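Local coordinates for 3-hydroxyacyl-CoA dehydrogenase (Burkholderia thailandensis, PDB 4XGN), which probably catalyses the NAD-dependent oxidation of 3-hydroxyacyl-CoA to 3-oxoacyl-CoA, as a short-chain dehydrogenase built on a Rossmann fold, at residues A[17-22]-A[124-129]; A[28-33]-A[55-60]; A[74-79]-A[83-88]; A[87-92]-A[237-242]; A[133-138]-A[185-190]. All coordinates share one frame; numbering follows the deposited sequence.

Contact 1 (A[17-22]-A[124-129]); sequences LITGGA and FNMIRV. With NAD (nicotinamide-adenine-dinucleotide), chain I.
Thr19, the last residue of strand 15-19, and Met126, on helix 109-135, bring the two backbones nearest each other, with Thr19 CA 8.4 Å from Met126 CA. Met126 makes every contact across the two segments. Its chain is bent at both chi2 (-57°) and chi3 (-55°), which curls the methyl end down onto the strand. There Met126 CE sits 3.8 Å from Thr19 CG2 and 3.9 Å from Leu17 CD2. Thr19 and Met126 meet tip to tip, whereas Leu17 comes across Met126 at about a right angle. The closest approaches are all between carbons; Thr19 OG1 is hydrogen-bonded to Ala92 N instead. A type II turn runs from Ile18 to Gly21, and in it Thr19 and Gly20 open the TGxxxGxG motif of short-chain dehydrogenases. Gly20 CA lies 3.5 Å from NAD O4B, at the adenosine ribose. On the helix beside Met126, Asn125 OD1 accepts from both Arg128 NE and Arg128 NH2, each at 2.9 Å and in the guanidinium plane, while Phe124 stacks on Phe112 of the second subunit. Met126 and Leu17 both touch helix 69-82, at Ala72 and Val76, and strand 85-90, at Asn90 and Leu88.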
# COMPACT_ATOMS: atom_id res chain seq x y z
N LEU A 17 28.38 8.64 3.34
CA LEU A 17 28.62 7.58 4.32
C LEU A 17 27.75 6.42 3.91
O LEU A 17 26.53 6.60 3.73
CB LEU A 17 28.29 8.06 5.73
CG LEU A 17 28.33 6.98 6.84
CD1 LEU A 17 29.69 6.32 6.95
CD2 LEU A 17 27.96 7.64 8.16
N ILE A 18 28.39 5.27 3.69
CA ILE A 18 27.73 4.11 3.14
C ILE A 18 27.97 2.94 4.10
O ILE A 18 29.09 2.43 4.19
CB ILE A 18 28.23 3.75 1.75
CG1 ILE A 18 28.15 4.95 0.78
CG2 ILE A 18 27.45 2.58 1.19
CD1 ILE A 18 28.78 4.70 -0.56
N THR A 19 26.89 2.46 4.70
CA THR A 19 26.96 1.28 5.57
C THR A 19 26.82 0.05 4.71
O THR A 19 26.13 0.07 3.68
CB THR A 19 25.96 1.26 6.71
OG1 THR A 19 24.67 0.89 6.22
CG2 THR A 19 25.95 2.58 7.50
N GLY A 20 27.43 -1.06 5.14
CA GLY A 20 27.54 -2.22 4.28
C GLY A 20 28.37 -1.95 3.03
O GLY A 20 28.29 -2.67 2.06
N GLY A 21 29.23 -0.95 3.12
CA GLY A 21 29.91 -0.46 1.95
C GLY A 21 31.07 -1.35 1.51
O GLY A 21 31.63 -1.08 0.45
N ALA A 22 31.41 -2.41 2.26
CA ALA A 22 32.46 -3.33 1.83
C ALA A 22 32.01 -4.28 0.71
O ALA A 22 32.85 -4.96 0.13
CB ALA A 22 33.01 -4.11 2.99
N PHE A 124 18.25 2.73 11.94
CA PHE A 124 17.85 3.90 12.70
C PHE A 124 19.03 4.55 13.44
O PHE A 124 19.12 5.78 13.48
CB PHE A 124 16.73 3.62 13.70
CG PHE A 124 16.25 4.87 14.38
CD1 PHE A 124 15.46 5.77 13.68
CD2 PHE A 124 16.68 5.21 15.67
CE1 PHE A 124 15.05 6.95 14.26
CE2 PHE A 124 16.25 6.38 16.27
CZ PHE A 124 15.41 7.26 15.56
N ASN A 125 19.91 3.74 13.99
CA ASN A 125 21.06 4.24 14.74
C ASN A 125 21.92 5.12 13.84
O ASN A 125 22.35 6.22 14.23
CB ASN A 125 21.87 3.07 15.31
CG ASN A 125 22.99 3.49 16.21
OD1 ASN A 125 22.89 4.46 16.96
ND2 ASN A 125 24.09 2.77 16.14
N MET A 126 22.14 4.65 12.62
CA MET A 126 22.95 5.41 11.69
C MET A 126 22.20 6.67 11.29
O MET A 126 22.79 7.72 11.23
CB MET A 126 23.27 4.58 10.47
CG MET A 126 24.16 3.39 10.77
SD MET A 126 25.76 3.68 11.55
CE MET A 126 26.55 4.84 10.48
N ILE A 127 20.90 6.57 11.04
CA ILE A 127 20.12 7.76 10.65
C ILE A 127 20.18 8.86 11.71
O ILE A 127 20.42 10.01 11.38
CB ILE A 127 18.65 7.39 10.34
CG1 ILE A 127 18.56 6.54 9.03
CG2 ILE A 127 17.73 8.61 10.31
CD1 ILE A 127 17.19 5.97 8.76
N ARG A 128 19.99 8.51 12.97
CA ARG A 128 19.84 9.54 13.97
C ARG A 128 21.17 10.29 14.15
O ARG A 128 21.16 11.50 14.34
CB ARG A 128 19.33 8.91 15.28
CG ARG A 128 20.36 8.08 16.03
CD ARG A 128 19.80 7.16 17.12
NE ARG A 128 20.99 6.54 17.69
CZ ARG A 128 21.74 7.07 18.67
NH1 ARG A 128 21.32 8.10 19.39
NH2 ARG A 128 22.92 6.52 18.94
N VAL A 129 22.29 9.57 14.06
CA VAL A 129 23.58 10.16 14.26
C VAL A 129 24.00 10.99 13.04
O VAL A 129 24.48 12.16 13.16
CB VAL A 129 24.64 9.09 14.65
CG1 VAL A 129 26.00 9.75 14.84
CG2 VAL A 129 24.25 8.38 15.95
PA NAD I . 26.06 -8.11 1.15
O1A NAD I . 26.05 -9.25 2.10
O2A NAD I . 26.88 -8.25 -0.10
O5B NAD I . 26.49 -6.75 1.88
C5B NAD I . 26.03 -6.45 3.18
C4B NAD I . 27.15 -5.73 3.95
O4B NAD I . 26.59 -5.51 5.15
C3B NAD I . 28.36 -6.66 4.20
O3B NAD I . 29.57 -6.18 3.70
C2B NAD I . 28.26 -6.81 5.73
O2B NAD I . 29.57 -7.17 6.30
C1B NAD I . 27.69 -5.69 6.17
N9A NAD I . 27.07 -5.85 7.45
C8A NAD I . 26.30 -6.88 7.92
N7A NAD I . 25.97 -6.65 9.23
C5A NAD I . 26.51 -5.47 9.51
C6A NAD I . 26.49 -4.73 10.66
N6A NAD I . 25.91 -5.06 11.93
N1A NAD I . 27.12 -3.55 10.69
C2A NAD I . 27.79 -3.07 9.59
N3A NAD I . 27.80 -3.80 8.43
C4A NAD I . 27.17 -4.99 8.44
O3 NAD I . 24.50 -8.03 0.77
PN NAD I . 23.82 -6.87 -0.16
O1N NAD I . 23.03 -7.61 -1.19
O2N NAD I . 24.77 -5.83 -0.72
O5D NAD I . 22.79 -6.18 0.88
C5D NAD I . 22.66 -4.76 0.99
C4D NAD I . 21.33 -4.35 1.49
O4D NAD I . 20.44 -4.67 0.50
C3D NAD I . 20.89 -5.14 2.75
O3D NAD I . 20.18 -4.36 3.61
C2D NAD I . 20.00 -6.22 2.08
O2D NAD I . 19.08 -6.85 3.08
C1D NAD I . 19.35 -5.56 1.15
N1N NAD I . 18.76 -6.30 0.04
C2N NAD I . 19.47 -7.16 -0.77
C3N NAD I . 18.88 -7.85 -1.82
C7N NAD I . 19.61 -8.82 -2.69
O7N NAD I . 18.98 -9.55 -3.41
N7N NAD I . 21.03 -8.87 -2.68
C4N NAD I . 17.51 -7.63 -2.06
C5N NAD I . 16.80 -6.75 -1.28
C6N NAD I . 17.42 -6.08 -0.25

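Contact 2 (A[28-33]-A[55-60]); sequences GTARLL and RELGGV
Ala30 and Leu57 join the first two helices of the Rossmann fold, 24-35 and 47-57, which follow the first two strands of its parallel sheet. The apolar part is one branch of Leu57: Leu57 CD1 lies 3.6 Å from Ala30 CB and 3.7 Å from Ala30 C, pressed on the helix backbone where the small alanine lets it in. Ala30 also packs on Ile18 of strand 15-19, so it meets both helix 47-57 and the sheet. On the exposed side, Arg31 and Glu56 reach for each other on extended chains. Leu57 is followed by Gly58, whose positive phi closes helix 47-57 with a Schellman motif before the chain enters strand 60-63. The salt bridge runs through one nitrogen alone: Arg31 NH1 donates to Glu56 OE2 at 2.9 Å, with a nearly straight angle of 167°. OE2 lies in the guanidinium plane, but the two flat groups are turned 62° apart, and NH1 comes to OE2 from above the carboxylate plane, 55° out of it.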
# COMPACT_ATOMS: atom_id res chain seq x y z
N GLY A 28 28.73 -1.16 -4.69
CA GLY A 28 28.35 -0.62 -5.99
C GLY A 28 27.98 0.85 -5.90
O GLY A 28 28.34 1.66 -6.77
N THR A 29 27.30 1.20 -4.80
CA THR A 29 26.96 2.59 -4.53
C THR A 29 28.21 3.46 -4.36
O THR A 29 28.31 4.55 -4.94
CB THR A 29 26.04 2.71 -3.30
OG1 THR A 29 24.83 1.97 -3.56
CG2 THR A 29 25.63 4.16 -3.05
N ALA A 30 29.14 2.97 -3.57
CA ALA A 30 30.41 3.62 -3.32
C ALA A 30 31.14 3.90 -4.61
O ALA A 30 31.66 5.00 -4.80
CB ALA A 30 31.27 2.78 -2.37
N ARG A 31 31.18 2.92 -5.51
CA ARG A 31 31.86 3.05 -6.77
C ARG A 31 31.23 4.14 -7.60
O ARG A 31 31.94 5.01 -8.14
CB ARG A 31 31.88 1.74 -7.55
CG ARG A 31 32.71 0.66 -6.92
CD ARG A 31 32.65 -0.60 -7.78
NE ARG A 31 33.31 -1.70 -7.12
CZ ARG A 31 34.60 -1.89 -7.05
NH1 ARG A 31 35.47 -1.05 -7.62
NH2 ARG A 31 35.03 -2.95 -6.39
N LEU A 32 29.90 4.11 -7.71
CA LEU A 32 29.22 5.04 -8.59
C LEU A 32 29.36 6.46 -8.07
O LEU A 32 29.59 7.37 -8.88
CB LEU A 32 27.74 4.65 -8.77
CG LEU A 32 26.92 5.55 -9.71
CD1 LEU A 32 25.77 4.77 -10.31
CD2 LEU A 32 26.23 6.71 -9.00
N LEU A 33 29.23 6.65 -6.76
CA LEU A 33 29.34 7.97 -6.14
C LEU A 33 30.75 8.52 -6.27
O LEU A 33 30.93 9.73 -6.56
CB LEU A 33 28.90 7.97 -4.69
CG LEU A 33 27.38 7.72 -4.51
CD1 LEU A 33 27.02 7.59 -3.04
CD2 LEU A 33 26.50 8.79 -5.15
N ARG A 55 40.55 2.28 0.02
CA ARG A 55 41.78 2.64 -0.71
C ARG A 55 41.58 2.76 -2.22
O ARG A 55 42.04 3.75 -2.86
CB ARG A 55 42.93 1.68 -0.41
CG ARG A 55 43.45 1.82 1.00
CD ARG A 55 44.55 0.81 1.25
NE ARG A 55 45.18 1.04 2.54
CZ ARG A 55 46.50 0.97 2.77
NH1 ARG A 55 47.36 0.65 1.81
NH2 ARG A 55 46.98 1.20 3.99
N GLU A 56 40.91 1.76 -2.80
CA GLU A 56 40.65 1.72 -4.23
C GLU A 56 39.89 2.99 -4.65
O GLU A 56 40.17 3.61 -5.73
CB GLU A 56 39.90 0.42 -4.60
CG GLU A 56 39.68 0.18 -6.09
CD GLU A 56 38.85 -1.05 -6.39
OE1 GLU A 56 38.62 -1.91 -5.48
OE2 GLU A 56 38.39 -1.14 -7.55
N LEU A 57 38.97 3.45 -3.80
CA LEU A 57 38.12 4.61 -4.10
C LEU A 57 38.62 5.94 -3.57
O LEU A 57 37.95 6.98 -3.80
CB LEU A 57 36.66 4.37 -3.59
CG LEU A 57 36.05 3.11 -4.18
CD1 LEU A 57 34.61 2.98 -3.68
CD2 LEU A 57 36.03 3.06 -5.69
N GLY A 58 39.81 5.95 -2.96
CA GLY A 58 40.31 7.17 -2.36
C GLY A 58 39.45 7.71 -1.23
O GLY A 58 39.52 8.91 -0.97
N GLY A 59 38.70 6.85 -0.52
CA GLY A 59 37.90 7.26 0.61
C GLY A 59 38.44 6.75 1.93
O GLY A 59 39.66 6.52 2.06
N VAL A 60 37.56 6.58 2.91
CA VAL A 60 37.94 6.19 4.27
C VAL A 60 37.10 5.00 4.68
O VAL A 60 35.92 4.96 4.39
CB VAL A 60 37.71 7.38 5.24
CG1 VAL A 60 37.85 6.99 6.71
CG2 VAL A 60 38.61 8.56 4.87

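Contact 3 (A[74-79]-A[83-88]); sequences AAVAAA and GTLRGL
Leu85 points its CG opposite the backbone N (chi1 171°), and chi2 at 58° then spreads the two methyls over different turns of helix 69-82. Leu85 CD1 settles 4.0 Å from Ala79 CB, and Leu85 CD2 lies 4.2 Å from Val76 CG1. The valine turns that methyl in by placing CG1 opposite its own backbone N, and the two side chains cross at about a right angle. These are loose apolar touches between buried residues, with the alanine allowing the strand to run near: Ala79 CA and Leu85 CA are 6.0 Å apart. The polar link is at the helix end, where Gly83 N donates to Ala79 O at 3.2 Å, in the carbonyl plane but bent (138°). Gly83 itself leaves helical geometry with positive phi and starts the turn into the strand. Val76 further packs on Val129 and Ala133, while Ala79 touches Val15 and Val41. Helix 69-82 and strand 85-90 are the second half of a beta-alpha-beta crossover, the one that carries the Rossmann chain from edge strand 60-63 back to strand 85-90, beside strand 15-19.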
# COMPACT_ATOMS: atom_id res chain seq x y z
N ALA A 74 31.60 7.09 15.40
CA ALA A 74 32.91 7.09 14.72
C ALA A 74 32.77 7.23 13.22
O ALA A 74 33.52 8.02 12.62
CB ALA A 74 33.69 5.81 15.07
N ALA A 75 31.76 6.58 12.64
CA ALA A 75 31.60 6.57 11.20
C ALA A 75 31.17 7.95 10.76
O ALA A 75 31.72 8.49 9.80
CB ALA A 75 30.61 5.50 10.73
N VAL A 76 30.23 8.55 11.50
CA VAL A 76 29.81 9.93 11.18
C VAL A 76 30.94 10.94 11.39
O VAL A 76 31.05 11.89 10.57
CB VAL A 76 28.50 10.32 11.90
CG1 VAL A 76 28.13 11.78 11.69
CG2 VAL A 76 27.43 9.40 11.43
N ALA A 77 31.75 10.76 12.41
CA ALA A 77 32.90 11.62 12.65
C ALA A 77 33.91 11.59 11.53
O ALA A 77 34.42 12.64 11.10
CB ALA A 77 33.57 11.29 13.97
N ALA A 78 34.21 10.38 11.06
CA ALA A 78 35.11 10.22 9.94
C ALA A 78 34.59 10.94 8.70
O ALA A 78 35.33 11.62 8.01
CB ALA A 78 35.33 8.76 9.63
N ALA A 79 33.28 10.86 8.46
CA ALA A 79 32.69 11.56 7.31
C ALA A 79 32.80 13.08 7.45
O ALA A 79 33.25 13.74 6.50
CB ALA A 79 31.24 11.15 7.11
N GLY A 83 34.96 15.88 4.93
CA GLY A 83 34.33 16.94 4.17
C GLY A 83 32.90 17.14 4.60
O GLY A 83 32.54 16.79 5.73
N THR A 84 32.08 17.70 3.73
CA THR A 84 30.70 18.01 4.10
C THR A 84 29.84 16.77 3.82
O THR A 84 29.72 16.32 2.69
CB THR A 84 30.16 19.23 3.33
OG1 THR A 84 31.02 20.33 3.64
CG2 THR A 84 28.72 19.57 3.77
N LEU A 85 29.28 16.22 4.89
CA LEU A 85 28.51 14.98 4.79
C LEU A 85 27.16 15.35 4.19
O LEU A 85 26.41 16.06 4.84
CB LEU A 85 28.33 14.38 6.16
CG LEU A 85 27.36 13.18 6.30
CD1 LEU A 85 27.78 12.01 5.40
CD2 LEU A 85 27.18 12.76 7.75
N ARG A 86 26.89 14.93 2.94
CA ARG A 86 25.61 15.23 2.28
C ARG A 86 24.71 14.03 2.12
O ARG A 86 23.51 14.23 1.82
CB ARG A 86 25.80 15.85 0.89
CG ARG A 86 26.35 17.24 0.91
CD ARG A 86 25.41 18.23 1.59
NE ARG A 86 25.90 19.60 1.31
CZ ARG A 86 25.55 20.69 1.99
NH1 ARG A 86 24.71 20.66 3.02
NH2 ARG A 86 26.10 21.84 1.62
N GLY A 87 25.23 12.81 2.30
CA GLY A 87 24.38 11.63 2.15
C GLY A 87 24.79 10.48 3.00
O GLY A 87 25.99 10.26 3.25
N LEU A 88 23.76 9.74 3.45
CA LEU A 88 23.92 8.46 4.14
C LEU A 88 23.14 7.41 3.33
O LEU A 88 21.99 7.67 2.90
CB LEU A 88 23.35 8.50 5.56
CG LEU A 88 23.14 7.17 6.28
CD1 LEU A 88 24.50 6.58 6.60
CD2 LEU A 88 22.37 7.34 7.58

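Contact 4 (A[87-92]-A[237-242]); sequences GLVNCA and QIFENP. With NAD (nicotinamide-adenine-dinucleotide), chain I.
Beside Phe239, which packs on Gly87 and Val89 of the Rossmann sheet, Asn241 ND2 donates to Gln237 OE1 at 2.9 Å and almost straight (172°), tying the end of helix 228-240 to its preceding turn. The same ND2 also donates to Glu230 O of the third subunit, so two oxygens hold this amide at the subunit interface. Across to the strand the contact is apolar and belongs to Phe239 alone. Its CG is opposite the carbonyl carbon (chi1 -70°), which directs the ring at strand 85-90. Gly87 has no side chain, and the ring closes right onto the backbone, with Phe239 CE1 3.9 Å from Gly87 CA. At the far end of the ring Phe239 CZ meets Val89 CG2 at 3.6 Å, the two side chains slanting past each other. Phe16 adds a second ring, its plane at about 45° to that of Phe239. The chain runs on through Asn90, Cys91 and Ala92, the start of a variant of the NNAG motif of short-chain dehydrogenases, and reaches the cofactor. There Cys91 O is 3.0 Å from NAD C4D on the nicotinamide ribose, and Ala92 CB lies against the adenine, 3.5 Å from NAD N3A.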
# COMPACT_ATOMS: atom_id res chain seq x y z
N GLY A 87 25.23 12.81 2.30
CA GLY A 87 24.38 11.63 2.15
C GLY A 87 24.79 10.48 3.00
O GLY A 87 25.99 10.26 3.25
N LEU A 88 23.76 9.74 3.45
CA LEU A 88 23.92 8.46 4.14
C LEU A 88 23.14 7.41 3.33
O LEU A 88 21.99 7.67 2.90
CB LEU A 88 23.35 8.50 5.56
CG LEU A 88 23.14 7.17 6.28
CD1 LEU A 88 24.50 6.58 6.60
CD2 LEU A 88 22.37 7.34 7.58
N VAL A 89 23.79 6.28 3.06
CA VAL A 89 23.17 5.16 2.40
C VAL A 89 23.30 3.97 3.30
O VAL A 89 24.44 3.52 3.58
CB VAL A 89 23.80 4.90 1.02
CG1 VAL A 89 23.05 3.80 0.31
CG2 VAL A 89 23.81 6.19 0.19
N ASN A 90 22.16 3.53 3.82
CA ASN A 90 22.11 2.36 4.71
C ASN A 90 21.97 1.08 3.90
O ASN A 90 20.88 0.79 3.41
CB ASN A 90 20.96 2.45 5.69
CG ASN A 90 21.12 3.56 6.69
OD1 ASN A 90 22.02 3.51 7.52
ND2 ASN A 90 20.31 4.58 6.60
N CYS A 91 23.06 0.34 3.72
CA CYS A 91 23.05 -0.97 3.07
C CYS A 91 23.44 -2.15 3.99
O CYS A 91 23.21 -3.29 3.60
CB CYS A 91 23.91 -1.00 1.83
SG CYS A 91 23.36 0.10 0.51
N ALA A 92 23.95 -1.91 5.19
CA ALA A 92 24.24 -2.98 6.12
C ALA A 92 22.97 -3.79 6.44
O ALA A 92 21.97 -3.23 6.81
CB ALA A 92 24.79 -2.44 7.41
N GLN A 237 19.82 9.13 -8.31
CA GLN A 237 18.59 9.89 -8.68
C GLN A 237 17.94 10.50 -7.44
O GLN A 237 17.48 11.64 -7.46
CB GLN A 237 17.62 9.02 -9.46
CG GLN A 237 16.20 9.60 -9.60
CD GLN A 237 16.08 10.83 -10.48
OE1 GLN A 237 15.03 11.51 -10.45
NE2 GLN A 237 17.13 11.17 -11.24
N ILE A 238 17.85 9.73 -6.35
CA ILE A 238 17.33 10.24 -5.12
C ILE A 238 18.14 11.42 -4.59
O ILE A 238 17.57 12.44 -4.19
CB ILE A 238 17.21 9.15 -4.05
CG1 ILE A 238 16.14 8.14 -4.46
CG2 ILE A 238 16.99 9.80 -2.67
CD1 ILE A 238 16.20 6.82 -3.70
N PHE A 239 19.48 11.31 -4.59
CA PHE A 239 20.30 12.46 -4.25
C PHE A 239 20.06 13.67 -5.12
O PHE A 239 19.96 14.75 -4.59
CB PHE A 239 21.80 12.09 -4.24
CG PHE A 239 22.23 11.19 -3.10
CD1 PHE A 239 21.68 11.28 -1.84
CD2 PHE A 239 23.28 10.28 -3.29
CE1 PHE A 239 22.11 10.44 -0.80
CE2 PHE A 239 23.72 9.45 -2.27
CZ PHE A 239 23.13 9.53 -1.03
N GLU A 240 19.90 13.48 -6.43
CA GLU A 240 19.77 14.59 -7.37
C GLU A 240 18.36 15.12 -7.59
O GLU A 240 18.21 16.08 -8.33
CB GLU A 240 20.44 14.22 -8.70
CG GLU A 240 21.94 13.93 -8.51
CD GLU A 240 22.70 13.57 -9.78
OE1 GLU A 240 22.10 13.07 -10.76
OE2 GLU A 240 23.92 13.76 -9.80
N ASN A 241 17.34 14.49 -7.02
CA ASN A 241 15.96 14.94 -7.26
C ASN A 241 15.37 15.55 -6.00
O ASN A 241 14.98 14.84 -5.08
CB ASN A 241 15.10 13.82 -7.80
CG ASN A 241 13.79 14.32 -8.37
OD1 ASN A 241 13.21 15.30 -7.89
ND2 ASN A 241 13.32 13.65 -9.43
N PRO A 242 15.27 16.88 -5.96
CA PRO A 242 14.80 17.54 -4.75
C PRO A 242 13.40 17.20 -4.31
O PRO A 242 13.06 17.47 -3.16
CB PRO A 242 14.90 19.01 -5.10
CG PRO A 242 15.94 19.04 -6.13
CD PRO A 242 15.58 17.90 -6.98
PA NAD I . 26.06 -8.11 1.15
O1A NAD I . 26.05 -9.25 2.10
O2A NAD I . 26.88 -8.25 -0.10
O5B NAD I . 26.49 -6.75 1.88
C5B NAD I . 26.03 -6.45 3.18
C4B NAD I . 27.15 -5.73 3.95
O4B NAD I . 26.59 -5.51 5.15
C3B NAD I . 28.36 -6.66 4.20
O3B NAD I . 29.57 -6.18 3.70
C2B NAD I . 28.26 -6.81 5.73
O2B NAD I . 29.57 -7.17 6.30
C1B NAD I . 27.69 -5.69 6.17
N9A NAD I . 27.07 -5.85 7.45
C8A NAD I . 26.30 -6.88 7.92
N7A NAD I . 25.97 -6.65 9.23
C5A NAD I . 26.51 -5.47 9.51
C6A NAD I . 26.49 -4.73 10.66
N6A NAD I . 25.91 -5.06 11.93
N1A NAD I . 27.12 -3.55 10.69
C2A NAD I . 27.79 -3.07 9.59
N3A NAD I . 27.80 -3.80 8.43
C4A NAD I . 27.17 -4.99 8.44
O3 NAD I . 24.50 -8.03 0.77
PN NAD I . 23.82 -6.87 -0.16
O1N NAD I . 23.03 -7.61 -1.19
O2N NAD I . 24.77 -5.83 -0.72
O5D NAD I . 22.79 -6.18 0.88
C5D NAD I . 22.66 -4.76 0.99
C4D NAD I . 21.33 -4.35 1.49
O4D NAD I . 20.44 -4.67 0.50
C3D NAD I . 20.89 -5.14 2.75
O3D NAD I . 20.18 -4.36 3.61
C2D NAD I . 20.00 -6.22 2.08
O2D NAD I . 19.08 -6.85 3.08
C1D NAD I . 19.35 -5.56 1.15
N1N NAD I . 18.76 -6.30 0.04
C2N NAD I . 19.47 -7.16 -0.77
C3N NAD I . 18.88 -7.85 -1.82
C7N NAD I . 19.61 -8.82 -2.69
O7N NAD I . 18.98 -9.55 -3.41
N7N NAD I . 21.03 -8.87 -2.68
C4N NAD I . 17.51 -7.63 -2.06
C5N NAD I . 16.80 -6.75 -1.28
C6N NAD I . 17.42 -6.08 -0.25

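Contact 5 (A[133-138]-A[185-190]); sequences AMAANE and SRNAIR
Met134 runs from the last turn of helix 109-135 toward Ile189, the first residue of strand 189-196 in the Rossmann sheet. Met134 CB touches Ile189 CD1 at 3.7 Å. From CG onward the chain is extended (chi2 165°, chi3 171°), which carries Met134 SD alongside the isoleucine, 4.1 Å from Ile189 CG2, while the side chain as a whole also packs on Ile148 of the neighbouring strand. Ile189 CD1 reaches on to the helix backbone, 4.0 Å from Ala135 N. Nearer the surface, Ala135 CB rests 3.6 Å from Asn187 ND2. Asn187 sits in the turn after helix 164-184, where Ala188, with positive phi, is the C-prime residue of a Schellman motif: Ile189 N bonds back to Leu184 O, and Ala188 N to Ser185 O. Asn187 O in turn accepts from Arg145 NH1. No direct hydrogen bond joins the two segments, but one water bridges them: it donates to Ala135 O at 2.8 Å and accepts from Asn187 ND2 at 2.9 Å.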
# COMPACT_ATOMS: atom_id res chain seq x y z
N ALA A 133 24.33 15.27 12.49
CA ALA A 133 25.49 15.92 11.87
C ALA A 133 25.10 16.74 10.66
O ALA A 133 25.60 17.86 10.45
CB ALA A 133 26.56 14.88 11.52
N MET A 134 24.21 16.20 9.82
CA MET A 134 23.74 16.95 8.64
C MET A 134 22.96 18.20 9.03
O MET A 134 23.05 19.20 8.34
CB MET A 134 22.88 16.10 7.74
CG MET A 134 23.55 14.93 7.05
SD MET A 134 22.19 13.86 6.40
CE MET A 134 23.23 12.76 5.44
N ALA A 135 22.21 18.15 10.13
CA ALA A 135 21.40 19.29 10.58
C ALA A 135 22.28 20.54 10.86
O ALA A 135 21.79 21.66 10.83
CB ALA A 135 20.64 18.90 11.84
N ALA A 136 23.56 20.31 11.13
CA ALA A 136 24.51 21.37 11.36
C ALA A 136 25.12 21.94 10.09
O ALA A 136 25.84 22.96 10.15
CB ALA A 136 25.58 20.89 12.32
N ASN A 137 24.88 21.32 8.92
CA ASN A 137 25.44 21.82 7.69
C ASN A 137 24.69 23.08 7.29
O ASN A 137 23.54 23.29 7.68
CB ASN A 137 25.25 20.84 6.52
CG ASN A 137 26.09 19.57 6.63
OD1 ASN A 137 27.14 19.55 7.26
ND2 ASN A 137 25.61 18.50 6.00
N GLU A 138 25.36 23.89 6.50
CA GLU A 138 24.68 24.91 5.72
C GLU A 138 23.92 24.24 4.57
O GLU A 138 24.41 23.28 4.00
CB GLU A 138 25.69 25.91 5.20
CG GLU A 138 26.36 26.69 6.32
CD GLU A 138 25.37 27.51 7.15
OE1 GLU A 138 24.49 28.20 6.56
OE2 GLU A 138 25.50 27.48 8.39
N SER A 185 12.12 17.43 8.26
CA SER A 185 11.74 18.46 7.28
C SER A 185 12.24 19.87 7.69
O SER A 185 12.73 20.61 6.83
CB SER A 185 10.25 18.44 7.02
OG SER A 185 9.52 18.65 8.19
N ARG A 186 12.17 20.22 8.97
CA ARG A 186 12.66 21.51 9.44
C ARG A 186 14.19 21.64 9.29
O ARG A 186 14.72 22.75 9.23
CB ARG A 186 12.23 21.73 10.90
N ASN A 187 14.89 20.50 9.21
CA ASN A 187 16.35 20.44 9.01
C ASN A 187 16.75 20.38 7.57
O ASN A 187 17.91 20.47 7.27
CB ASN A 187 16.94 19.22 9.75
CG ASN A 187 16.55 19.18 11.20
OD1 ASN A 187 15.66 18.42 11.59
ND2 ASN A 187 17.18 20.02 12.01
N ALA A 188 15.78 20.27 6.67
CA ALA A 188 16.01 20.18 5.22
C ALA A 188 16.80 18.91 4.87
O ALA A 188 17.72 18.96 4.05
CB ALA A 188 16.66 21.47 4.66
N ILE A 189 16.44 17.78 5.47
CA ILE A 189 17.08 16.52 5.12
C ILE A 189 15.99 15.62 4.53
O ILE A 189 14.99 15.34 5.23
CB ILE A 189 17.72 15.85 6.33
CG1 ILE A 189 18.79 16.76 6.93
CG2 ILE A 189 18.20 14.45 5.99
CD1 ILE A 189 19.19 16.34 8.31
N ARG A 190 16.19 15.20 3.27
CA ARG A 190 15.25 14.23 2.63
C ARG A 190 15.54 12.79 3.08
O ARG A 190 16.69 12.43 3.40
CB ARG A 190 15.26 14.35 1.13
CG ARG A 190 14.71 15.66 0.68
CD ARG A 190 14.48 15.74 -0.81
NE ARG A 190 15.75 15.87 -1.51
CZ ARG A 190 16.32 14.91 -2.25
NH1 ARG A 190 15.80 13.69 -2.36
NH2 ARG A 190 17.45 15.19 -2.88
O HOH W 1 18.98 21.92 10.78

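Contacts 1, 3 and 4 are buried and their side chains meet through apolar groups, whereas contacts 2 and 5 are only partly buried and add a polar bond toward the surface, a salt bridge in one and a bridging water in the other. Contacts 3 and 4 share Gly87 and Leu88 of strand 85-90, which pairs with strand 15-19 of contact 1: Leu17 turns to helix 109-135, while Ile18 beside it meets Ala30 of contact 2. Helix 109-135 serves contacts 1 and 5. Contacts 1 and 4 reach NAD from adjacent strand ends; contact 5 lies at the far end, where Arg190 binds the carbonyl of Ile238 and Asn137 that of Leu85.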